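Long-range contacts in poly(ADP-ribose) glycohydrolase (Thermomonospora curvata, PDB 3SIG), which hydrolyses the ribose-ribose glycosidic bonds of poly(ADP-ribose), releasing ADP-ribose, which is bound in the pocket of its macrodomain-type fold: residues 18-23 and 161-166; 26-31 and 165-170. One frame throughout, in Å; residues are numbered along the deposited sequence.

Contact 1. Residues 18-23 and 161-166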
# COMPACT_ATOMS: atom_id res chain seq x y z
N GLY A 18 19.35 9.06 9.84
CA GLY A 18 19.82 8.63 8.53
C GLY A 18 20.59 7.32 8.50
O GLY A 18 21.16 7.01 7.47
N ARG A 19 20.53 6.51 9.54
CA ARG A 19 21.23 5.23 9.59
C ARG A 19 20.58 4.40 10.70
O ARG A 19 19.87 4.94 11.58
CB ARG A 19 22.75 5.42 9.79
CG ARG A 19 23.17 6.21 11.06
CD ARG A 19 24.67 6.50 11.09
NE ARG A 19 25.17 6.84 9.76
CZ ARG A 19 25.63 8.02 9.42
NH1 ARG A 19 25.71 8.98 10.31
NH2 ARG A 19 26.04 8.24 8.18
N TYR A 20 20.80 3.08 10.64
CA TYR A 20 20.39 2.18 11.70
C TYR A 20 21.41 1.09 11.88
O TYR A 20 22.27 0.89 11.04
CB TYR A 20 19.02 1.59 11.38
CG TYR A 20 18.96 0.62 10.21
CD1 TYR A 20 19.27 -0.73 10.36
CD2 TYR A 20 18.55 1.03 8.95
CE1 TYR A 20 19.21 -1.61 9.28
CE2 TYR A 20 18.48 0.16 7.88
CZ TYR A 20 18.79 -1.16 8.04
OH TYR A 20 18.71 -2.00 6.94
N THR A 21 21.33 0.39 13.01
CA THR A 21 22.22 -0.71 13.30
C THR A 21 21.50 -2.04 13.12
O THR A 21 20.49 -2.32 13.79
CB THR A 21 22.75 -0.58 14.70
OG1 THR A 21 23.40 0.69 14.80
CG2 THR A 21 23.75 -1.67 14.99
N ALA A 22 21.99 -2.85 12.20
CA ALA A 22 21.44 -4.17 11.95
C ALA A 22 21.87 -5.16 13.03
O ALA A 22 22.77 -4.88 13.82
CB ALA A 22 21.87 -4.68 10.58
N PRO A 23 21.23 -6.33 13.07
CA PRO A 23 21.54 -7.25 14.16
C PRO A 23 22.99 -7.75 14.18
O PRO A 23 23.49 -8.07 15.25
CB PRO A 23 20.56 -8.41 13.92
CG PRO A 23 19.41 -7.79 13.29
CD PRO A 23 19.98 -6.72 12.39
N GLY A 161 9.75 -7.17 12.87
CA GLY A 161 10.24 -5.89 13.33
C GLY A 161 11.75 -5.85 13.42
O GLY A 161 12.29 -4.82 13.82
N ARG A 162 12.44 -6.92 13.03
CA ARG A 162 13.91 -6.96 13.04
C ARG A 162 14.49 -6.16 11.89
O ARG A 162 14.02 -6.25 10.75
CB ARG A 162 14.38 -8.41 12.93
CG ARG A 162 14.16 -9.25 14.18
CD ARG A 162 15.26 -9.05 15.19
NE ARG A 162 16.56 -9.52 14.69
CZ ARG A 162 17.10 -10.70 14.98
NH1 ARG A 162 16.47 -11.55 15.78
NH2 ARG A 162 18.28 -11.02 14.47
N LEU A 163 15.51 -5.36 12.18
CA LEU A 163 16.15 -4.55 11.17
C LEU A 163 16.90 -5.45 10.19
O LEU A 163 17.47 -6.46 10.60
CB LEU A 163 17.08 -3.50 11.81
CG LEU A 163 16.33 -2.39 12.56
CD1 LEU A 163 17.24 -1.70 13.58
CD2 LEU A 163 15.73 -1.40 11.58
N LEU A 164 16.96 -5.06 8.92
CA LEU A 164 17.55 -5.90 7.88
C LEU A 164 19.01 -5.60 7.68
O LEU A 164 19.46 -4.45 7.71
CB LEU A 164 16.81 -5.70 6.55
CG LEU A 164 15.32 -6.05 6.54
CD1 LEU A 164 14.70 -5.80 5.18
CD2 LEU A 164 15.11 -7.51 6.91
N GLU A 165 19.76 -6.66 7.40
CA GLU A 165 21.17 -6.50 7.04
C GLU A 165 21.32 -5.74 5.74
O GLU A 165 22.21 -4.91 5.57
CB GLU A 165 21.84 -7.86 6.89
CG GLU A 165 21.91 -8.66 8.18
CD GLU A 165 22.75 -7.98 9.26
OE1 GLU A 165 23.72 -7.29 8.90
OE2 GLU A 165 22.41 -8.12 10.46
N GLU A 166 20.36 -5.96 4.83
CA GLU A 166 20.37 -5.31 3.54
C GLU A 166 18.96 -4.81 3.23
O GLU A 166 18.08 -5.59 2.98
CB GLU A 166 20.79 -6.32 2.46
CG GLU A 166 20.74 -5.80 1.03
CD GLU A 166 21.82 -4.78 0.75
OE1 GLU A 166 23.02 -5.14 0.83
OE2 GLU A 166 21.48 -3.62 0.44

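Contact 2. Residues 26-31 and 165-170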
# COMPACT_ATOMS: atom_id res chain seq x y z
N ARG A 26 26.34 -4.30 11.75
CA ARG A 26 26.53 -3.44 10.59
C ARG A 26 25.69 -2.17 10.75
O ARG A 26 24.51 -2.24 11.06
CB ARG A 26 26.10 -4.20 9.32
CG ARG A 26 26.10 -3.39 8.03
CD ARG A 26 25.60 -4.20 6.82
NE ARG A 26 26.03 -3.57 5.56
CZ ARG A 26 25.23 -3.04 4.64
NH1 ARG A 26 23.91 -3.06 4.77
NH2 ARG A 26 25.75 -2.49 3.55
N VAL A 27 26.29 -1.01 10.50
CA VAL A 27 25.57 0.25 10.49
C VAL A 27 25.21 0.58 9.04
O VAL A 27 26.07 0.76 8.18
CB VAL A 27 26.38 1.38 11.18
CG1 VAL A 27 25.57 2.63 11.15
CG2 VAL A 27 26.70 0.99 12.62
N VAL A 28 23.92 0.62 8.79
CA VAL A 28 23.38 0.76 7.46
C VAL A 28 22.93 2.20 7.21
O VAL A 28 22.07 2.71 7.92
CB VAL A 28 22.15 -0.19 7.28
CG1 VAL A 28 21.58 -0.03 5.88
CG2 VAL A 28 22.55 -1.63 7.55
N PRO A 29 23.48 2.86 6.18
CA PRO A 29 23.07 4.23 5.85
C PRO A 29 21.78 4.25 5.02
O PRO A 29 21.69 3.46 4.10
CB PRO A 29 24.26 4.74 5.02
CG PRO A 29 24.79 3.54 4.36
CD PRO A 29 24.56 2.38 5.29
N ILE A 30 20.85 5.12 5.34
CA ILE A 30 19.60 5.22 4.57
C ILE A 30 19.24 6.65 4.22
O ILE A 30 18.24 6.87 3.51
CB ILE A 30 18.37 4.56 5.25
CG1 ILE A 30 18.08 5.16 6.62
CG2 ILE A 30 18.54 3.08 5.33
CD1 ILE A 30 16.71 4.79 7.12
N ALA A 31 20.00 7.65 4.66
CA ALA A 31 19.55 9.03 4.47
C ALA A 31 19.37 9.37 3.00
O ALA A 31 18.40 10.03 2.63
CB ALA A 31 20.51 10.00 5.10
N GLU A 165 19.76 -6.66 7.40
CA GLU A 165 21.17 -6.50 7.04
C GLU A 165 21.32 -5.74 5.74
O GLU A 165 22.21 -4.91 5.57
CB GLU A 165 21.84 -7.86 6.89
CG GLU A 165 21.91 -8.66 8.18
CD GLU A 165 22.75 -7.98 9.26
OE1 GLU A 165 23.72 -7.29 8.90
OE2 GLU A 165 22.41 -8.12 10.46
N GLU A 166 20.36 -5.96 4.83
CA GLU A 166 20.37 -5.31 3.54
C GLU A 166 18.96 -4.81 3.23
O GLU A 166 18.08 -5.59 2.98
CB GLU A 166 20.79 -6.32 2.46
CG GLU A 166 20.74 -5.80 1.03
CD GLU A 166 21.82 -4.78 0.75
OE1 GLU A 166 23.02 -5.14 0.83
OE2 GLU A 166 21.48 -3.62 0.44
N PRO A 167 18.79 -3.51 3.27
CA PRO A 167 17.49 -2.92 2.90
C PRO A 167 17.20 -3.08 1.41
O PRO A 167 18.09 -3.28 0.62
CB PRO A 167 17.66 -1.45 3.26
CG PRO A 167 19.17 -1.24 3.30
CD PRO A 167 19.78 -2.50 3.68
N TYR A 168 15.95 -3.01 1.05
CA TYR A 168 15.54 -3.06 -0.34
C TYR A 168 14.61 -1.91 -0.59
O TYR A 168 14.06 -1.37 0.34
CB TYR A 168 14.94 -4.43 -0.71
CG TYR A 168 13.70 -4.82 0.04
CD1 TYR A 168 13.75 -5.29 1.33
CD2 TYR A 168 12.44 -4.69 -0.55
CE1 TYR A 168 12.63 -5.63 2.02
CE2 TYR A 168 11.32 -5.04 0.13
CZ TYR A 168 11.39 -5.50 1.42
OH TYR A 168 10.22 -5.86 2.10
N ARG A 169 14.41 -1.52 -1.83
CA ARG A 169 13.54 -0.43 -2.19
C ARG A 169 12.34 -0.86 -3.00
O ARG A 169 12.47 -1.69 -3.90
CB ARG A 169 14.30 0.63 -2.96
CG ARG A 169 15.34 1.37 -2.10
CD ARG A 169 15.92 2.62 -2.78
NE ARG A 169 16.83 2.20 -3.83
CZ ARG A 169 17.48 3.04 -4.64
NH1 ARG A 169 17.30 4.34 -4.52
NH2 ARG A 169 18.30 2.57 -5.57
N VAL A 170 11.18 -0.30 -2.67
CA VAL A 170 9.95 -0.49 -3.44
C VAL A 170 9.28 0.82 -3.64
O VAL A 170 9.49 1.77 -2.86
CB VAL A 170 8.97 -1.43 -2.70
CG1 VAL A 170 9.67 -2.74 -2.30
CG2 VAL A 170 8.42 -0.79 -1.44

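Contact 1. Residues 18-23 and 161-166
The phenol of Tyr-20 donates its hydroxyl hydrogen to the backbone of residues 161-166, with OH 2.7 Å from Leu-164 O. The donor stands 24° out of the carbonyl plane. The same oxygen lies at the edge of the tyrosine ring, in its plane. With CG of Tyr-20 between the backbone N and the carbonyl carbon (chi1 68°), the side chain leaves the strand toward 161-166; one face of the ring meets Leu-163. There CD2 of Leu-163 makes a CH-pi contact 4.2 Å from the ring centroid, displaced toward the rim, while the other branch of the leucine, CD1, reaches Thr-21 O at 3.3 Å. A phenylalanine in place of Tyr-20 would probably keep the leucine packing but leave Leu-164 O without this hydrogen bond. Farther along, Pro-23 packs among Leu-163 O, the Arg-162 guanidinium and the Glu-165 carboxylate: its CD lies 3.1 Å from Leu-163 O, and its CB lies 3.5 Å from Arg-162 NH2, the guanidinium meeting it obliquely. The carboxylate of Glu-165 bends back over Ala-22, OE2 coming within 3.5 Å of the methyl CB, while OE1 is hydrogen-bonded to Ser-24. The short runs 20-23 and 162-165 lie 97° apart in direction, a crossing and not a sheet pairing. The contact joins the two-stranded sheet of 19-21 and 27-29 to the start of strand 163-175, with Ile-14 of helix 2-17 touching both Tyr-20 and Leu-163, and Phe-156 of strand 147-157 meeting the tyrosine ring.

Contact 2. Residues 26-31 and 165-170
Arg-26 and Glu-165 mark the nearest approach of the two backbones, their CA atoms 7.1 Å apart, and side chains bridge the gap. The chain turns a corner at Glu-165 and Glu-166, within strand 163-175. Arg-26 reaches across with CG anti to the backbone N (chi1 174°) and its chain extended as far as NE. NH1 then lies 2.6 Å from Glu-165 O, near the guanidinium plane, but the N-H...O angle of 125° makes this a weak hydrogen bond although the distance is short. The carboxylate of Glu-166 adds opposite charge nearby: its OE1 is 4.5 Å from Arg-26 NH1, well out of the guanidinium plane, so any attraction is probably only electrostatic. Beside this polar end, the Val-28 side chain and the Pro-167 ring lie alongside one another, pointing opposite ways. CG1 of the valine meets CG of the proline ring at 3.7 Å, and its CG2 comes 3.8 Å from Glu-165 O, an apolar neighbour for that carbonyl. The contact sets strand 27-29 of the small N-terminal antiparallel pair against this corner; Tyr-20 of strand 19-21 touches Val-28 and Pro-167, and farther on Tyr-168 and Val-170 pair with strand 147-157 and pack on helix 74-84.

From the N terminus, helix 2-17 leads into strands 19-21 and 27-29, an antiparallel pair held by backbone bonds of Gly-18 with Ile-30 and Tyr-20 with Val-28. Contact 1 starts from the first strand and closes a loop of 137 intervening residues; contact 2 starts from the second and closes one of 133. Both return to strand 163-175 and share Glu-165 and Glu-166. Because the later start meets the later end, the two loops cross instead of nesting. Their centres lie 7 Å apart, and Tyr-20 OH packs on Pro-167 CD between them. Together they tie the small N-terminal sheet to the seven-stranded mixed sheet.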